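Local atomic coordinates of galactan 1,3-beta-galactosidase (Phanerochaete chrysosporium, PDB entry 7BYT), a protein that probably releases galactose from beta-1,3-galactan chains as an exo-acting family 43 glycoside hydrolase, and binds galactose and calcium through an attached carbohydrate-binding module. Residues Gly28-Trp33 against Cys50-Asp55; Val110-Ala115 against Thr123-Phe128; Ser139-Asp144 against Pro189-His194; Val371-Gly376 against Asn406-Gly411. All coordinates share one frame; numbering follows the deposited sequence.

Interaction 1: residues Gly28-Trp33 against Cys50-Asp55; sequences GSTFYW and CYTSSD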
loop_
_atom_site.group_PDB
_atom_site.type_symbol
_atom_site.label_atom_id
_atom_site.label_comp_id
_atom_site.label_asym_id
_atom_site.label_seq_id
_atom_site.Cartn_x
_atom_site.Cartn_y
_atom_site.Cartn_z
ATOM N N GLY A 28 8.744 -0.542 21.755
ATOM C CA GLY A 28 9.292 0.742 22.151
ATOM C C GLY A 28 8.731 1.821 21.252
ATOM O O GLY A 28 7.512 1.958 21.106
ATOM N N SER A 29 9.618 2.600 20.632
ATOM C CA SER A 29 9.226 3.513 19.568
ATOM C C SER A 29 9.802 3.090 18.222
ATOM O O SER A 29 9.941 3.915 17.314
ATOM C CB SER A 29 9.605 4.956 19.908
ATOM O OG SER A 29 11.008 5.127 19.874
ATOM N N THR A 30 10.159 1.818 18.087
ATOM C CA THR A 30 10.686 1.271 16.843
ATOM C C THR A 30 9.562 0.577 16.094
ATOM O O THR A 30 8.803 -0.203 16.678
ATOM C CB THR A 30 11.802 0.268 17.131
ATOM O OG1 THR A 30 12.845 0.934 17.852
ATOM C CG2 THR A 30 12.389 -0.292 15.835
ATOM N N PHE A 31 9.449 0.869 14.807
ATOM C CA PHE A 31 8.489 0.188 13.954
ATOM C C PHE A 31 9.189 -0.954 13.235
ATOM O O PHE A 31 10.255 -0.762 12.638
ATOM C CB PHE A 31 7.877 1.166 12.956
ATOM C CG PHE A 31 7.095 2.258 13.621
ATOM C CD1 PHE A 31 5.788 2.041 14.019
ATOM C CD2 PHE A 31 7.689 3.476 13.902
ATOM C CE1 PHE A 31 5.068 3.039 14.657
ATOM C CE2 PHE A 31 6.976 4.477 14.542
ATOM C CZ PHE A 31 5.667 4.258 14.919
ATOM N N TYR A 32 8.602 -2.145 13.330
ATOM C CA TYR A 32 9.059 -3.331 12.620
ATOM C C TYR A 32 8.088 -3.583 11.478
ATOM O O TYR A 32 6.878 -3.706 11.703
ATOM C CB TYR A 32 9.101 -4.540 13.562
ATOM C CG TYR A 32 10.191 -4.416 14.596
ATOM C CD1 TYR A 32 10.036 -3.593 15.709
ATOM C CD2 TYR A 32 11.383 -5.100 14.439
ATOM C CE1 TYR A 32 11.062 -3.463 16.645
ATOM C CE2 TYR A 32 12.399 -4.979 15.364
ATOM C CZ TYR A 32 12.229 -4.167 16.460
ATOM O OH TYR A 32 13.261 -4.058 17.371
ATOM N N TRP A 33 8.618 -3.642 10.263
ATOM C CA TRP A 33 7.827 -3.866 9.062
ATOM C C TRP A 33 8.201 -5.244 8.533
ATOM O O TRP A 33 9.344 -5.462 8.101
ATOM C CB TRP A 33 8.141 -2.765 8.054
ATOM C CG TRP A 33 7.453 -2.849 6.711
ATOM C CD1 TRP A 33 6.504 -3.750 6.306
ATOM C CD2 TRP A 33 7.677 -1.978 5.607
ATOM N NE1 TRP A 33 6.122 -3.484 5.007
ATOM C CE2 TRP A 33 6.838 -2.404 4.555
ATOM C CE3 TRP A 33 8.519 -0.873 5.401
ATOM C CZ2 TRP A 33 6.809 -1.762 3.315
ATOM C CZ3 TRP A 33 8.491 -0.239 4.175
ATOM C CH2 TRP A 33 7.640 -0.689 3.140
ATOM N N CYS A 50 12.280 -8.246 7.325
ATOM C CA CYS A 50 12.097 -7.491 8.560
ATOM C C CYS A 50 12.916 -6.213 8.457
ATOM O O CYS A 50 14.146 -6.276 8.361
ATOM C CB CYS A 50 12.553 -8.317 9.774
ATOM S SG CYS A 50 11.940 -7.698 11.361
ATOM N N TYR A 51 12.233 -5.069 8.463
ATOM C CA TYR A 51 12.862 -3.755 8.436
ATOM C C TYR A 51 12.455 -2.976 9.675
ATOM O O TYR A 51 11.350 -3.151 10.200
ATOM C CB TYR A 51 12.389 -2.939 7.215
ATOM C CG TYR A 51 12.759 -3.520 5.864
ATOM C CD1 TYR A 51 12.013 -4.549 5.298
ATOM C CD2 TYR A 51 13.847 -3.026 5.138
ATOM C CE1 TYR A 51 12.340 -5.071 4.057
ATOM C CE2 TYR A 51 14.185 -3.550 3.889
ATOM C CZ TYR A 51 13.425 -4.573 3.356
ATOM O OH TYR A 51 13.743 -5.099 2.126
ATOM N N THR A 52 13.337 -2.087 10.132
ATOM C CA THR A 52 13.058 -1.245 11.287
ATOM C C THR A 52 13.213 0.231 10.945
ATOM O O THR A 52 14.014 0.611 10.085
ATOM C CB THR A 52 13.983 -1.570 12.477
ATOM O OG1 THR A 52 15.354 -1.396 12.098
ATOM C CG2 THR A 52 13.773 -2.994 12.938
ATOM N N SER A 53 12.462 1.066 11.656
ATOM C CA SER A 53 12.603 2.507 11.498
ATOM C C SER A 53 12.106 3.189 12.758
ATOM O O SER A 53 11.309 2.634 13.518
ATOM C CB SER A 53 11.853 3.026 10.267
ATOM O OG SER A 53 10.480 3.177 10.544
ATOM N N SER A 54 12.591 4.411 12.971
ATOM C CA SER A 54 12.077 5.265 14.027
ATOM C C SER A 54 11.033 6.249 13.524
ATOM O O SER A 54 10.338 6.861 14.341
ATOM C CB SER A 54 13.224 6.075 14.643
ATOM O OG SER A 54 13.810 6.906 13.656
ATOM N N ASP A 55 10.920 6.431 12.209
ATOM C CA ASP A 55 10.160 7.554 11.679
ATOM C C ASP A 55 9.249 7.169 10.526
ATOM O O ASP A 55 8.659 8.064 9.903
ATOM C CB ASP A 55 11.112 8.664 11.236
ATOM C CG ASP A 55 12.117 8.201 10.180
ATOM O OD1 ASP A 55 12.011 7.066 9.657
ATOM O OD2 ASP A 55 13.027 8.995 9.864
HETATM O O HOH W 1 10.329 6.618 17.023
#

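Interaction 2: residues Val110-Ala115 against Thr123-Phe128; sequences VGVATA and TYKGSF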
loop_
_atom_site.group_PDB
_atom_site.type_symbol
_atom_site.label_atom_id
_atom_site.label_comp_id
_atom_site.label_asym_id
_atom_site.label_seq_id
_atom_site.Cartn_x
_atom_site.Cartn_y
_atom_site.Cartn_z
ATOM N N VAL A 110 -3.576 -21.079 7.021
ATOM C CA VAL A 110 -2.710 -20.152 7.738
ATOM C C VAL A 110 -1.452 -20.898 8.140
ATOM O O VAL A 110 -1.438 -22.124 8.282
ATOM C CB VAL A 110 -3.362 -19.541 8.995
ATOM C CG1 VAL A 110 -4.554 -18.688 8.632
ATOM C CG2 VAL A 110 -3.738 -20.639 9.999
ATOM N N GLY A 111 -0.378 -20.145 8.338
ATOM C CA GLY A 111 0.811 -20.686 8.973
ATOM C C GLY A 111 1.193 -19.840 10.168
ATOM O O GLY A 111 0.851 -18.656 10.224
ATOM N N VAL A 112 1.908 -20.432 11.134
ATOM C CA VAL A 112 2.283 -19.745 12.367
ATOM C C VAL A 112 3.763 -19.997 12.630
ATOM O O VAL A 112 4.276 -21.086 12.352
ATOM C CB VAL A 112 1.420 -20.221 13.561
ATOM C CG1 VAL A 112 1.825 -19.504 14.847
ATOM C CG2 VAL A 112 -0.069 -20.000 13.268
ATOM N N ALA A 113 4.453 -18.975 13.146
ATOM C CA ALA A 113 5.858 -19.090 13.530
ATOM C C ALA A 113 6.081 -18.231 14.766
ATOM O O ALA A 113 5.350 -17.268 15.009
ATOM C CB ALA A 113 6.798 -18.681 12.386
ATOM N N THR A 114 7.110 -18.577 15.559
ATOM C CA THR A 114 7.367 -17.909 16.832
ATOM C C THR A 114 8.816 -17.443 16.969
ATOM O O THR A 114 9.737 -18.006 16.371
ATOM C CB THR A 114 7.030 -18.827 18.027
ATOM O OG1 THR A 114 7.879 -19.985 18.006
ATOM C CG2 THR A 114 5.558 -19.272 17.985
ATOM N N ALA A 115 9.011 -16.424 17.804
ATOM C CA ALA A 115 10.355 -15.945 18.114
ATOM C C ALA A 115 10.322 -15.234 19.455
ATOM O O ALA A 115 9.273 -14.775 19.906
ATOM C CB ALA A 115 10.884 -14.991 17.035
ATOM N N THR A 123 10.621 -19.453 14.115
ATOM C CA THR A 123 10.541 -20.898 13.941
ATOM C C THR A 123 9.120 -21.269 13.529
ATOM O O THR A 123 8.170 -21.059 14.289
ATOM C CB THR A 123 10.919 -21.626 15.227
ATOM O OG1 THR A 123 12.269 -21.296 15.587
ATOM C CG2 THR A 123 10.822 -23.127 15.021
ATOM N N TYR A 124 8.987 -21.826 12.334
ATOM C CA TYR A 124 7.696 -22.264 11.818
ATOM C C TYR A 124 7.185 -23.475 12.592
ATOM O O TYR A 124 7.915 -24.460 12.791
ATOM C CB TYR A 124 7.899 -22.632 10.360
ATOM C CG TYR A 124 6.740 -23.290 9.621
ATOM C CD1 TYR A 124 5.541 -22.618 9.388
ATOM C CD2 TYR A 124 6.891 -24.567 9.092
ATOM C CE1 TYR A 124 4.509 -23.219 8.665
ATOM C CE2 TYR A 124 5.868 -25.179 8.385
ATOM C CZ TYR A 124 4.685 -24.494 8.164
ATOM O OH TYR A 124 3.692 -25.098 7.440
ATOM N N LYS A 125 5.921 -23.421 13.011
ATOM C CA LYS A 125 5.319 -24.518 13.764
ATOM C C LYS A 125 4.243 -25.278 13.001
ATOM O O LYS A 125 3.727 -26.280 13.518
ATOM C CB LYS A 125 4.829 -24.079 15.156
ATOM C CG LYS A 125 3.648 -23.131 15.207
ATOM C CD LYS A 125 3.519 -22.481 16.608
ATOM C CE LYS A 125 3.155 -23.470 17.736
ATOM N NZ LYS A 125 1.824 -24.140 17.559
ATOM N N GLY A 126 3.894 -24.856 11.793
ATOM C CA GLY A 126 2.987 -25.615 10.957
ATOM C C GLY A 126 1.904 -24.742 10.360
ATOM O O GLY A 126 1.699 -23.593 10.747
ATOM N N SER A 127 1.199 -25.335 9.394
ATOM C CA SER A 127 0.082 -24.704 8.710
ATOM C C SER A 127 -1.192 -25.504 8.957
ATOM O O SER A 127 -1.141 -26.704 9.237
ATOM C CB SER A 127 0.348 -24.607 7.195
ATOM O OG SER A 127 1.475 -23.779 6.920
ATOM N N PHE A 128 -2.340 -24.825 8.873
ATOM C CA PHE A 128 -3.626 -25.472 9.127
ATOM C C PHE A 128 -4.771 -24.637 8.566
ATOM O O PHE A 128 -4.628 -23.443 8.295
ATOM C CB PHE A 128 -3.845 -25.749 10.629
ATOM C CG PHE A 128 -3.876 -24.519 11.494
ATOM C CD1 PHE A 128 -2.703 -23.994 12.023
ATOM C CD2 PHE A 128 -5.081 -23.893 11.808
ATOM C CE1 PHE A 128 -2.735 -22.869 12.831
ATOM C CE2 PHE A 128 -5.113 -22.767 12.615
ATOM C CZ PHE A 128 -3.939 -22.256 13.124
HETATM O O HOH W 2 13.006 -18.806 16.601
HETATM O O HOH W 3 7.524 -22.212 16.488
#

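Interaction 3: residues Ser139-Asp144 against Pro189-His194; sequences SIFQDD and PGIVKH. With GOL (glycerol), chain O.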
loop_
_atom_site.group_PDB
_atom_site.type_symbol
_atom_site.label_atom_id
_atom_site.label_comp_id
_atom_site.label_asym_id
_atom_site.label_seq_id
_atom_site.Cartn_x
_atom_site.Cartn_y
_atom_site.Cartn_z
ATOM N N SER A 139 -5.540 -11.247 8.270
ATOM C CA SER A 139 -4.802 -10.386 9.181
ATOM C C SER A 139 -5.039 -10.882 10.592
ATOM O O SER A 139 -5.891 -11.733 10.838
ATOM C CB SER A 139 -5.224 -8.921 9.065
ATOM O OG SER A 139 -4.274 -8.081 9.720
ATOM N N ILE A 140 -4.272 -10.335 11.521
ATOM C CA ILE A 140 -4.471 -10.593 12.939
ATOM C C ILE A 140 -4.691 -9.267 13.636
ATOM O O ILE A 140 -3.989 -8.287 13.361
ATOM C CB ILE A 140 -3.166 -11.215 13.484
ATOM C CG1 ILE A 140 -2.861 -12.540 12.787
ATOM C CG2 ILE A 140 -3.208 -11.345 15.002
ATOM C CD1 ILE A 140 -3.776 -13.645 13.208
ATOM N N PHE A 141 -5.676 -9.234 14.525
ATOM C CA PHE A 141 -5.999 -8.046 15.296
ATOM C C PHE A 141 -5.904 -8.390 16.776
ATOM O O PHE A 141 -6.461 -9.398 17.219
ATOM C CB PHE A 141 -7.415 -7.558 14.966
ATOM C CG PHE A 141 -7.929 -6.535 15.937
ATOM C CD1 PHE A 141 -7.485 -5.228 15.882
ATOM C CD2 PHE A 141 -8.823 -6.896 16.922
ATOM C CE1 PHE A 141 -7.931 -4.291 16.793
ATOM C CE2 PHE A 141 -9.275 -5.962 17.839
ATOM C CZ PHE A 141 -8.825 -4.666 17.777
ATOM N N GLN A 142 -5.204 -7.551 17.533
ATOM C CA GLN A 142 -5.042 -7.714 18.971
ATOM C C GLN A 142 -5.843 -6.616 19.658
ATOM O O GLN A 142 -5.550 -5.426 19.481
ATOM C CB GLN A 142 -3.562 -7.617 19.335
ATOM C CG GLN A 142 -3.238 -7.916 20.784
ATOM C CD GLN A 142 -1.743 -7.818 21.017
ATOM O OE1 GLN A 142 -1.111 -6.838 20.610
ATOM N NE2 GLN A 142 -1.161 -8.845 21.624
ATOM N N ASP A 143 -6.841 -7.020 20.441
ATOM C CA ASP A 143 -7.718 -6.093 21.143
ATOM C C ASP A 143 -6.998 -5.481 22.343
ATOM O O ASP A 143 -5.908 -5.901 22.743
ATOM C CB ASP A 143 -8.995 -6.812 21.589
ATOM C CG ASP A 143 -10.225 -5.910 21.569
ATOM O OD1 ASP A 143 -10.076 -4.676 21.491
ATOM O OD2 ASP A 143 -11.343 -6.459 21.631
ATOM N N ASP A 144 -7.632 -4.464 22.926
ATOM C CA ASP A 144 -7.048 -3.724 24.037
ATOM C C ASP A 144 -7.706 -4.048 25.373
ATOM O O ASP A 144 -7.630 -3.243 26.310
ATOM C CB ASP A 144 -7.029 -2.218 23.755
ATOM C CG ASP A 144 -8.417 -1.625 23.583
ATOM O OD1 ASP A 144 -9.423 -2.338 23.784
ATOM O OD2 ASP A 144 -8.497 -0.424 23.237
ATOM N N PRO A 189 -7.859 -7.794 4.594
ATOM C CA PRO A 189 -8.453 -7.115 5.752
ATOM C C PRO A 189 -7.425 -6.503 6.701
ATOM O O PRO A 189 -6.261 -6.907 6.775
ATOM C CB PRO A 189 -9.186 -8.251 6.467
ATOM C CG PRO A 189 -8.307 -9.455 6.179
ATOM C CD PRO A 189 -7.911 -9.265 4.741
ATOM N N GLY A 190 -7.909 -5.521 7.463
ATOM C CA GLY A 190 -7.252 -5.067 8.676
ATOM C C GLY A 190 -8.298 -4.439 9.567
ATOM O O GLY A 190 -9.343 -3.994 9.087
ATOM N N ILE A 191 -8.030 -4.418 10.876
ATOM C CA ILE A 191 -8.908 -3.717 11.813
ATOM C C ILE A 191 -8.102 -2.708 12.619
ATOM O O ILE A 191 -7.016 -3.025 13.123
ATOM C CB ILE A 191 -9.664 -4.676 12.754
ATOM C CG1 ILE A 191 -10.806 -5.342 11.985
ATOM C CG2 ILE A 191 -10.219 -3.930 13.978
ATOM C CD1 ILE A 191 -11.567 -6.391 12.795
ATOM N N VAL A 192 -8.635 -1.491 12.734
ATOM C CA VAL A 192 -8.187 -0.503 13.716
ATOM C C VAL A 192 -9.324 -0.276 14.687
ATOM O O VAL A 192 -10.466 -0.071 14.265
ATOM C CB VAL A 192 -7.850 0.832 13.029
ATOM C CG1 VAL A 192 -7.490 1.906 14.060
ATOM C CG2 VAL A 192 -6.744 0.657 12.043
ATOM N N LYS A 193 -9.017 -0.293 15.984
ATOM C CA LYS A 193 -9.993 0.088 16.994
ATOM C C LYS A 193 -9.818 1.572 17.251
ATOM O O LYS A 193 -8.706 2.026 17.527
ATOM C CB LYS A 193 -9.791 -0.707 18.280
ATOM C CG LYS A 193 -11.008 -0.713 19.193
ATOM C CD LYS A 193 -10.765 -1.551 20.436
ATOM C CE LYS A 193 -12.046 -1.741 21.221
ATOM N NZ LYS A 193 -11.844 -2.650 22.375
ATOM N N HIS A 194 -10.898 2.328 17.103
ATOM C CA HIS A 194 -10.834 3.779 17.189
ATOM C C HIS A 194 -12.048 4.240 17.974
ATOM O O HIS A 194 -13.179 3.888 17.628
ATOM C CB HIS A 194 -10.832 4.398 15.782
ATOM C CG HIS A 194 -11.073 5.877 15.761
ATOM N ND1 HIS A 194 -10.049 6.799 15.842
ATOM C CD2 HIS A 194 -12.217 6.591 15.655
ATOM C CE1 HIS A 194 -10.555 8.020 15.798
ATOM N NE2 HIS A 194 -11.866 7.921 15.678
HETATM C C1 GOL O . -6.117 -0.184 18.168
HETATM O O1 GOL O . -6.324 -0.922 16.992
HETATM C C2 GOL O . -5.306 -1.072 19.169
HETATM O O2 GOL O . -4.924 -0.361 20.304
HETATM C C3 GOL O . -6.227 -2.266 19.539
HETATM O O3 GOL O . -5.510 -2.995 20.509
HETATM O O HOH W 4 -4.006 -5.929 8.006
HETATM O O HOH W 5 -5.744 -6.127 11.705
#

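Interaction 4: residues Val371-Gly376 against Asn406-Gly411; sequences VSVNGG and NSITFG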
loop_
_atom_site.group_PDB
_atom_site.type_symbol
_atom_site.label_atom_id
_atom_site.label_comp_id
_atom_site.label_asym_id
_atom_site.label_seq_id
_atom_site.Cartn_x
_atom_site.Cartn_y
_atom_site.Cartn_z
ATOM N N VAL A 371 10.833 13.362 -18.982
ATOM C CA VAL A 371 10.834 14.628 -18.257
ATOM C C VAL A 371 12.235 15.222 -18.341
ATOM O O VAL A 371 13.217 14.544 -18.011
ATOM C CB VAL A 371 10.434 14.434 -16.781
ATOM C CG1 VAL A 371 10.399 15.774 -16.068
ATOM C CG2 VAL A 371 9.073 13.743 -16.673
ATOM N N SER A 372 12.327 16.475 -18.784
ATOM C CA SER A 372 13.579 17.222 -18.788
ATOM C C SER A 372 13.372 18.509 -18.011
ATOM O O SER A 372 12.405 19.240 -18.254
ATOM C CB SER A 372 14.020 17.541 -20.219
ATOM O OG SER A 372 15.100 18.460 -20.233
ATOM N N VAL A 373 14.276 18.788 -17.078
ATOM C CA VAL A 373 14.219 20.002 -16.276
ATOM C C VAL A 373 15.282 20.964 -16.792
ATOM O O VAL A 373 16.473 20.628 -16.810
ATOM C CB VAL A 373 14.443 19.686 -14.790
ATOM C CG1 VAL A 373 14.462 20.959 -13.976
ATOM C CG2 VAL A 373 13.352 18.744 -14.282
ATOM N N ASN A 374 14.858 22.159 -17.213
ATOM C CA ASN A 374 15.784 23.197 -17.686
ATOM C C ASN A 374 16.721 22.683 -18.778
ATOM O O ASN A 374 17.899 23.049 -18.842
ATOM C CB ASN A 374 16.566 23.802 -16.523
ATOM C CG ASN A 374 15.658 24.373 -15.467
ATOM O OD1 ASN A 374 14.680 25.040 -15.790
ATOM N ND2 ASN A 374 15.962 24.104 -14.205
ATOM N N GLY A 375 16.199 21.815 -19.638
ATOM C CA GLY A 375 16.990 21.281 -20.727
ATOM C C GLY A 375 18.018 20.246 -20.335
ATOM O O GLY A 375 18.851 19.880 -21.169
ATOM N N GLY A 376 17.983 19.748 -19.100
ATOM C CA GLY A 376 18.887 18.700 -18.693
ATOM C C GLY A 376 18.552 17.378 -19.348
ATOM O O GLY A 376 17.528 17.219 -20.019
ATOM N N ASN A 406 12.180 27.696 -13.161
ATOM C CA ASN A 406 12.439 26.414 -13.794
ATOM C C ASN A 406 11.420 26.184 -14.896
ATOM O O ASN A 406 10.295 26.691 -14.848
ATOM C CB ASN A 406 12.302 25.260 -12.798
ATOM C CG ASN A 406 13.385 25.274 -11.749
ATOM O OD1 ASN A 406 14.412 24.622 -11.908
ATOM N ND2 ASN A 406 13.171 26.029 -10.675
ATOM N N SER A 407 11.838 25.407 -15.885
ATOM C CA SER A 407 10.989 24.949 -16.968
ATOM C C SER A 407 11.083 23.435 -17.000
ATOM O O SER A 407 12.170 22.874 -16.829
ATOM C CB SER A 407 11.516 25.528 -18.291
ATOM O OG SER A 407 10.698 25.188 -19.389
ATOM N N ILE A 408 9.946 22.766 -17.185
ATOM C CA ILE A 408 9.911 21.306 -17.221
ATOM C C ILE A 408 9.175 20.885 -18.485
ATOM O O ILE A 408 8.026 21.293 -18.697
ATOM C CB ILE A 408 9.237 20.710 -15.977
ATOM C CG1 ILE A 408 9.849 21.288 -14.694
ATOM C CG2 ILE A 408 9.365 19.204 -15.996
ATOM C CD1 ILE A 408 9.155 20.827 -13.411
ATOM N N THR A 409 9.834 20.093 -19.330
ATOM C CA THR A 409 9.248 19.644 -20.590
ATOM C C THR A 409 8.930 18.160 -20.502
ATOM O O THR A 409 9.755 17.369 -20.026
ATOM C CB THR A 409 10.174 19.931 -21.775
ATOM O OG1 THR A 409 10.296 21.350 -21.937
ATOM C CG2 THR A 409 9.586 19.368 -23.054
ATOM N N PHE A 410 7.730 17.797 -20.950
ATOM C CA PHE A 410 7.217 16.433 -20.896
ATOM C C PHE A 410 7.011 15.893 -22.301
ATOM O O PHE A 410 6.439 16.576 -23.157
ATOM C CB PHE A 410 5.866 16.411 -20.181
ATOM C CG PHE A 410 5.941 16.864 -18.758
ATOM C CD1 PHE A 410 5.841 18.215 -18.435
ATOM C CD2 PHE A 410 6.133 15.943 -17.738
ATOM C CE1 PHE A 410 5.933 18.640 -17.122
ATOM C CE2 PHE A 410 6.223 16.368 -16.411
ATOM C CZ PHE A 410 6.117 17.717 -16.107
ATOM N N GLY A 411 7.454 14.657 -22.525
ATOM C CA GLY A 411 7.071 13.916 -23.713
ATOM C C GLY A 411 8.052 13.956 -24.868
ATOM O O GLY A 411 7.797 13.310 -25.891
#

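Interaction 1: residues Gly28-Trp33 against Cys50-Asp55
With chi1 at 59°, T52 holds OG1 between its backbone N and carbonyl carbon and leaves CG2 beside the N, turned to the ring of Y32. That ring, set by a chi1 of -69°, stands alongside T52 on the same face of the sheet, and T52 CG2 comes within 3.4 Å of Y32 CE2. The two residues form a non-hydrogen-bonded antiparallel pair, which lets their side chains lie close and point the same way. C50 approaches the same ring from its edge: SG is 5.4 Å from the centroid of the Y32 ring and almost in its plane, a sulfur-aromatic contact made by a disulfide sulfur, since C50 is joined to C119. F31 with S53 and W33 with Y51 are the hydrogen-bonded pairs, their side chains on the other face. F31 N to S53 O (2.9 Å) and W33 N to Y51 O (2.8 Å) are nearly straight, and each is matched by a return bond. Beyond the paired residues a water donates to both S29 O and S54 O. T52 OG1 is taken up by Q62 NE2, and Y51 OH by Q18 N. The hairpin forms the middle of a four-stranded antiparallel sheet, flanked by strand 22-27 next to Y32 and by strand 60-61 next to T52, while the buried W33 ring meets W59 and Y270 edge-to-face and W272 at about 50°.

Interaction 2: residues Val110-Ala115 against Thr123-Phe128
The F128 ring carries V110 CG2 over the centre of one face, 3.6 Å from the ring centroid and 14° off its normal, a CH-pi contact; F128 CG sits between the backbone N and the carbonyl carbon (chi1 62°), which brings the ring against that methyl. V112 CG2 comes in obliquely at 3.9 Å from F128 CE1. On the opposite face of the sheet the Y124 ring has G111 CA at its edge and, over the centre of one face, the backbone N of G126. S127 OG lies in the plane of that ring and shares a 2.6 Å hydrogen bond with Y124 OH, while also bonding to S100 OG. The K125 side chain, bent near its end, lies beside V112, with K125 CD 3.9 Å from V112 CG1 and close to the T114 methyl; K125 also makes a cation-pi contact with Y172. The backbones pair regularly at both ends, V110 with F128 and T114 with T123. Between them one residue too many is fitted in: K125 N gives a straight 2.9 Å bond to V112 O, whereas V112 N reaches G126 O at a longer 3.2 Å. K125 and G126 both face V112, a beta bulge, with G126 at a positive phi of 133°. It interrupts a hairpin that forms the third and outermost strands of a four-stranded antiparallel sheet, the blade unit of the five-bladed beta-propeller of family 43 glycoside hydrolases.

Interaction 3: residues Ser139-Asp144 against Pro189-His194
A seam between two sheets is closed here by S139, F141, D143 and D144 on one side and P189, I191 and K193 on the other. In its middle I191 CG2 sits over one face of the F141 ring, offset toward the rim and 3.8 Å from the centroid. F141 CG is anti to the backbone N (chi1 167°), which carries the ring across to the neighbouring strand. The two strands run nearly parallel, 6.6 Å apart at their axes, as the innermost strands of adjacent blades in the five-bladed propeller. They are joined by side chains and solvent: one water links S139 OG to P189 O, and another links S139 OG to I191 N. A glycerol, probably from the crystallisation liquor, bridges further along by giving a 2.6 Å bond from O3 to Q142 O and receiving K193 N at O1. At the far end the extended K193 chain forms salt bridges with D143 OD1 and D144 OD1, both 2.8 Å from K193 NZ, on the syn side of each carboxylate but out of its plane. D143 OD1 also accepts from D144 N on the anti side, and D143 OD2 is held by Y198 OH. At the other end, the P189 side chain touches D137, a galactose-binding residue.

Interaction 4: residues Val371-Gly376 against Asn406-Gly411
N374 reaches across to the 406-411 strand with both ends of its side-chain amide. N374 CG lies anti to its carbonyl carbon (chi1 -57°), which turns the amide toward that strand. N374 OD1 receives S407 N at 2.9 Å, taking the place a backbone carbonyl would have in a continuing ladder, and N374 ND2 gives a 2.8 Å bond to N406 OD1, which lies close to the plane of the N374 amide. The two amide planes are turned 30° apart. N374 N in turn donates to S407 O, nearly straight at 167°, so three bonds fix this residue to its partner strand. S372 and T409 form the hydrogen-bonded pair next along, through mutual bonds between N and O. V371 and V373 flank that pair and put their side chains on one face together with I408 and F410: V371 CG1 packs 3.6 Å from I408 CG2, while V371 CG2 lies 3.8 Å from F410 CD2, oblique to the ring. V371, I408 and F410 are buried in the core of the beta-sandwich carbohydrate-binding module, where strand 420-426 of the opposing sheet brings L421 and I424 onto F410, and I424 onto I408 as well; V373, only partly buried, meets L399 and L401. The position of N374 is set by a type I' turn running from V373 to G376 and closed by G376 N to V373 O. A further bond steadies it, as S372 OG donates to a lone pair of G376 O at 2.7 Å. N406 is held on its own side: its OD1 also accepts from N402 N, and its ND2 donates to V346 O of strand 339-350.

How the interactions relate
Interactions 1, 2 and 3 belong to the catalytic propeller and lie in series along the chain, each centre about 19 to 23 Å from the other two. Interactions 1 and 2 each lie within one blade, whereas interaction 3 joins two adjacent blades. They lie at different distances from the galactose site: the P189 side chain is about 7 Å from the bound alpha-galactose and that of W33 about 13 Å, while the side chains of V110 and W33 each lie about 10 Å from that of R82, a galactose-binding residue. Interaction 4 lies in the separate carbohydrate-binding module, its centre 38 Å or more from the others, with the F410 side chain about 12 Å from the bound calcium.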